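Local atomic coordinates of nucleoside-diphosphate-sugar pyrophosphorylase (PDB entry 4EVW), a protein that probably transfers a nucleotidyl group to a sugar phosphate, making a nucleotide-activated sugar with release of pyrophosphate. Residues A[51-56]-A[61-66]; A[181-186]-A[203-208]. The protein carries 1 engineered substitution. All coordinates share one frame; numbering follows the deposited sequence.

Interaction 1 of 2, residues A[51-56]-A[61-66]; sequences FIVRNV and VFVREK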
# COMPACT_ATOMS: atom_id res chain seq x y z
N PHE A 51 9.34 -4.22 4.80
CA PHE A 51 8.18 -4.49 5.63
C PHE A 51 8.26 -3.53 6.81
O PHE A 51 9.26 -3.51 7.53
CB PHE A 51 8.22 -5.95 6.11
CG PHE A 51 8.19 -6.95 4.99
CD1 PHE A 51 7.01 -7.22 4.31
CD2 PHE A 51 9.35 -7.61 4.59
CE1 PHE A 51 6.98 -8.14 3.25
CE2 PHE A 51 9.33 -8.53 3.54
CZ PHE A 51 8.14 -8.79 2.86
N ILE A 52 7.22 -2.73 6.99
CA ILE A 52 7.21 -1.77 8.09
C ILE A 52 6.20 -2.26 9.11
O ILE A 52 5.00 -2.24 8.88
CB ILE A 52 6.82 -0.37 7.59
CG1 ILE A 52 7.69 0.01 6.38
CG2 ILE A 52 7.04 0.65 8.71
CD1 ILE A 52 7.24 1.27 5.66
N VAL A 53 6.73 -2.72 10.23
CA VAL A 53 5.90 -3.29 11.27
C VAL A 53 5.99 -2.54 12.57
O VAL A 53 6.79 -1.62 12.74
CB VAL A 53 6.34 -4.73 11.58
CG1 VAL A 53 6.36 -5.54 10.30
CG2 VAL A 53 7.73 -4.71 12.21
N ARG A 54 5.17 -2.99 13.51
CA ARG A 54 5.17 -2.40 14.82
C ARG A 54 5.75 -3.38 15.83
O ARG A 54 5.75 -4.59 15.59
CB ARG A 54 3.76 -2.06 15.22
CG ARG A 54 3.77 -0.83 16.01
CD ARG A 54 2.48 -0.15 15.91
NE ARG A 54 2.14 0.30 17.24
CZ ARG A 54 1.20 -0.27 17.99
NH1 ARG A 54 0.50 -1.30 17.52
NH2 ARG A 54 1.00 0.17 19.22
N ASN A 55 6.24 -2.85 16.94
CA ASN A 55 6.84 -3.69 17.97
C ASN A 55 5.81 -4.42 18.83
O ASN A 55 5.84 -4.33 20.05
CB ASN A 55 7.75 -2.84 18.86
CG ASN A 55 7.00 -1.76 19.62
OD1 ASN A 55 5.88 -1.38 19.25
ND2 ASN A 55 7.61 -1.25 20.68
N VAL A 56 4.90 -5.13 18.18
CA VAL A 56 3.88 -5.90 18.89
C VAL A 56 3.75 -7.30 18.30
O VAL A 56 4.09 -7.54 17.14
CB VAL A 56 2.49 -5.22 18.84
CG1 VAL A 56 2.48 -3.97 19.71
CG2 VAL A 56 2.14 -4.86 17.40
N VAL A 61 9.89 -10.78 13.99
CA VAL A 61 10.35 -12.16 13.86
C VAL A 61 9.47 -12.94 12.89
O VAL A 61 9.97 -13.68 12.04
CB VAL A 61 10.36 -12.87 15.24
CG1 VAL A 61 10.55 -14.37 15.07
CG2 VAL A 61 11.49 -12.29 16.10
N PHE A 62 8.15 -12.77 13.01
CA PHE A 62 7.20 -13.44 12.13
C PHE A 62 7.48 -13.10 10.66
O PHE A 62 7.57 -13.98 9.81
CB PHE A 62 5.76 -13.02 12.51
CG PHE A 62 4.71 -13.42 11.50
CD1 PHE A 62 4.12 -14.68 11.54
CD2 PHE A 62 4.31 -12.53 10.51
CE1 PHE A 62 3.13 -15.03 10.62
CE2 PHE A 62 3.32 -12.87 9.58
CZ PHE A 62 2.73 -14.12 9.64
N VAL A 63 7.61 -11.80 10.37
CA VAL A 63 7.88 -11.35 9.01
C VAL A 63 9.21 -11.87 8.48
O VAL A 63 9.29 -12.32 7.34
CB VAL A 63 7.86 -9.80 8.92
CG1 VAL A 63 8.30 -9.34 7.53
CG2 VAL A 63 6.47 -9.30 9.22
N ARG A 64 10.25 -11.79 9.29
CA ARG A 64 11.55 -12.26 8.85
C ARG A 64 11.49 -13.75 8.50
O ARG A 64 12.01 -14.17 7.47
CB ARG A 64 12.61 -12.01 9.92
CG ARG A 64 14.01 -12.36 9.44
CD ARG A 64 15.08 -11.79 10.36
NE ARG A 64 15.21 -10.34 10.27
CZ ARG A 64 15.84 -9.68 9.29
NH1 ARG A 64 16.43 -10.35 8.30
NH2 ARG A 64 15.91 -8.36 9.32
N GLU A 65 10.84 -14.54 9.35
CA GLU A 65 10.72 -15.97 9.09
C GLU A 65 9.91 -16.27 7.83
O GLU A 65 10.33 -17.08 7.00
CB GLU A 65 10.08 -16.69 10.29
CG GLU A 65 11.01 -16.86 11.48
CD GLU A 65 10.36 -17.62 12.63
OE1 GLU A 65 9.23 -18.12 12.45
OE2 GLU A 65 10.97 -17.72 13.72
N LYS A 66 8.76 -15.61 7.68
CA LYS A 66 7.92 -15.83 6.51
C LYS A 66 8.58 -15.36 5.22
O LYS A 66 8.51 -16.05 4.20
CB LYS A 66 6.57 -15.13 6.69
CG LYS A 66 5.72 -15.67 7.83
CD LYS A 66 5.28 -17.11 7.58
CE LYS A 66 4.54 -17.66 8.80
NZ LYS A 66 3.88 -18.97 8.54
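Val63 lays its CG1 methyl over one face of the Phe51 ring, 3.9 Å from the ring centroid and 30° off the ring normal, a CH-pi contact. The methyl does not sit over the middle of the ring: its closest approach is to Phe51 CG, 3.5 Å from Val63 CG1, and it also reaches Phe51 CB, so the overlap falls on the root of the aromatic group and not on its far rim. The second branch of the same valine serves a different neighbour. Val63 CG2 meets Val53 CG1 at 3.9 Å, the two valine side chains running past one another in opposing senses. With CG1 anti to its backbone N (chi1 173°) and CG2 beside that nitrogen, Val63 spreads its methyls like a fork, one for each of two strand residues.

Phe51 and Val53 stand two apart on strand 49-54, where alternation sends both side chains to the face that helix 59-70 packs against. Strand 49-54, helix 59-70 and strand 75-80 form a beta-alpha-beta unit, consistent with the Rossmann-like fold of nucleotidyltransferases, and this contact joins its first strand to its helix. Beta-branched valine suits the strand at 53, and at 63 it gives the helix a short, compact knob that lets the backbones approach, the nearest CA atoms, those of Phe51 and Val63, being 7.7 Å apart. Phe33 of helix 32-37 also meets both the Phe51 ring and Val63, so a second helix joins the same apolar layer.

No hydrogen bond crosses between the segments, and the three touching side chains are apolar and buried. Cohesion here therefore rests on dispersion and the exclusion of water.

Interaction 2 of 2, residues A[181-186]-A[203-208]; sequences EDYLEA and LYIAPL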
# COMPACT_ATOMS: atom_id res chain seq x y z
N GLU A 181 12.20 9.89 -3.63
CA GLU A 181 12.25 11.31 -3.28
C GLU A 181 10.97 12.07 -3.59
O GLU A 181 10.63 13.01 -2.87
CB GLU A 181 13.45 11.99 -3.94
CG GLU A 181 14.77 11.74 -3.20
CD GLU A 181 14.64 11.94 -1.69
OE1 GLU A 181 14.26 13.06 -1.26
OE2 GLU A 181 14.92 10.99 -0.93
N ASP A 182 10.25 11.68 -4.64
CA ASP A 182 8.99 12.34 -4.98
C ASP A 182 7.94 12.00 -3.92
O ASP A 182 7.13 12.85 -3.54
CB ASP A 182 8.48 11.91 -6.36
CG ASP A 182 9.35 12.44 -7.49
OD1 ASP A 182 10.00 13.49 -7.30
OD2 ASP A 182 9.37 11.81 -8.56
N TYR A 183 7.95 10.76 -3.45
CA TYR A 183 7.02 10.36 -2.40
C TYR A 183 7.28 11.20 -1.16
O TYR A 183 6.36 11.76 -0.57
CB TYR A 183 7.20 8.89 -2.02
CG TYR A 183 6.34 8.52 -0.84
CD1 TYR A 183 5.02 8.09 -1.02
CD2 TYR A 183 6.80 8.68 0.47
CE1 TYR A 183 4.18 7.84 0.06
CE2 TYR A 183 5.97 8.43 1.57
CZ TYR A 183 4.66 8.02 1.35
OH TYR A 183 3.82 7.80 2.42
N LEU A 184 8.54 11.27 -0.74
CA LEU A 184 8.88 12.01 0.47
C LEU A 184 8.58 13.51 0.36
O LEU A 184 8.17 14.14 1.33
CB LEU A 184 10.35 11.77 0.85
CG LEU A 184 10.65 10.33 1.27
CD1 LEU A 184 12.14 10.16 1.51
CD2 LEU A 184 9.87 9.96 2.52
N GLU A 185 8.78 14.07 -0.82
CA GLU A 185 8.49 15.49 -1.03
C GLU A 185 6.98 15.73 -0.97
O GLU A 185 6.52 16.71 -0.38
CB GLU A 185 9.05 15.95 -2.37
CG GLU A 185 8.85 17.42 -2.64
CD GLU A 185 9.59 18.31 -1.65
OE1 GLU A 185 10.47 17.82 -0.92
OE2 GLU A 185 9.27 19.52 -1.61
N ALA A 186 6.20 14.84 -1.57
CA ALA A 186 4.74 14.99 -1.54
C ALA A 186 4.26 14.88 -0.09
O ALA A 186 3.36 15.61 0.34
CB ALA A 186 4.08 13.92 -2.38
N LEU A 203 -3.44 10.13 7.85
CA LEU A 203 -2.59 10.40 6.70
C LEU A 203 -2.57 9.21 5.74
O LEU A 203 -1.88 8.22 5.97
CB LEU A 203 -1.17 10.72 7.19
CG LEU A 203 -1.07 11.92 8.14
CD1 LEU A 203 0.37 12.11 8.59
CD2 LEU A 203 -1.58 13.17 7.43
N TYR A 204 -3.34 9.34 4.67
CA TYR A 204 -3.47 8.29 3.66
C TYR A 204 -2.55 8.55 2.47
O TYR A 204 -2.13 9.68 2.23
CB TYR A 204 -4.92 8.21 3.20
CG TYR A 204 -5.88 7.92 4.32
CD1 TYR A 204 -5.75 6.76 5.08
CD2 TYR A 204 -6.93 8.79 4.61
CE1 TYR A 204 -6.64 6.48 6.12
CE2 TYR A 204 -7.82 8.52 5.65
CZ TYR A 204 -7.67 7.36 6.40
OH TYR A 204 -8.55 7.08 7.41
N ILE A 205 -2.26 7.50 1.70
CA ILE A 205 -1.38 7.62 0.55
C ILE A 205 -1.98 8.30 -0.68
O ILE A 205 -1.34 9.15 -1.29
CB ILE A 205 -0.87 6.23 0.09
CG1 ILE A 205 -0.19 5.49 1.26
CG2 ILE A 205 0.10 6.40 -1.10
CD1 ILE A 205 1.27 5.82 1.44
N ALA A 206 -3.19 7.91 -1.06
CA ALA A 206 -3.82 8.46 -2.26
C ALA A 206 -3.77 9.98 -2.39
O ALA A 206 -3.44 10.51 -3.45
CB ALA A 206 -5.27 7.95 -2.38
N PRO A 207 -4.09 10.72 -1.31
CA PRO A 207 -4.06 12.18 -1.38
C PRO A 207 -2.69 12.76 -1.77
O PRO A 207 -2.60 13.86 -2.32
CB PRO A 207 -4.45 12.60 0.04
CG PRO A 207 -5.37 11.52 0.47
CD PRO A 207 -4.68 10.26 -0.04
N LEU A 208 -1.62 12.01 -1.49
CA LEU A 208 -0.28 12.49 -1.80
C LEU A 208 -0.09 12.76 -3.28
O LEU A 208 0.69 13.64 -3.65
CB LEU A 208 0.79 11.48 -1.32
CG LEU A 208 0.83 11.25 0.18
CD1 LEU A 208 2.06 10.42 0.56
CD2 LEU A 208 0.85 12.59 0.90
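Tyr183, on helix 180-191, reaches across to Ile205 and Leu208, joining its helix to the loop before helix 208-214 in what is probably a nucleotidyltransferase-type alpha/beta fold. The tight part lies at the outer end of its ring. Leu208 CD1 comes within 3.4 Å of Tyr183 CE1, approaching obliquely, while Ile205 CD1 sits at the ring edge near its plane, 3.4 Å from Tyr183 OH and 3.8 Å from Tyr183 CE1. Two methyls thus close on the hydroxyl-bearing end of the ring, along its CE1 side. Tyr183 holds CG anti to its backbone N (chi1 174°), which carries the long side chain out to this meeting.

Tyrosine suits the place because its flat body packs against aliphatic groups while its hydroxyl still finds a polar partner in this buried setting: Tyr183 OH hydrogen-bonds to Ala88 O of helix 87-100. Phe177 meets the same ring edge-to-face.

The side chains meet more loosely at Ala186, whose CB is 4.2 Å from Leu208 CB, although alanine's small side chain lets the backbones come closest here, with CA atoms 5.6 Å apart. Away from the contact, partly exposed Glu185 forms a salt bridge from OE1 to Arg188 NH2 in the same helix. Across the buried side no hydrogen bond links the segments, and Ala186 CB simply rests 3.6 Å from Leu208 O.

How the interactions relate
From the N terminus the chain first reaches interaction 1, where strand 49-54 is followed after a short connection by the helix that packs back on it, a local closure within one beta-alpha-beta unit. Only after that does it run on through strand 75-80, helix 87-100 and later strands, the last being 174-177, to interaction 2, where 181-186 and 203-208 close a longer loop of sixteen intervening residues. The two follow in series, neither nesting nor crossing. The centres of interaction 1 and interaction 2 lie about 24 Å apart, and the two do not touch. Interaction 1 fastens a helix to the parallel part of the sheet; interaction 2 ties helix 180-191 to the approach to helix 208-214.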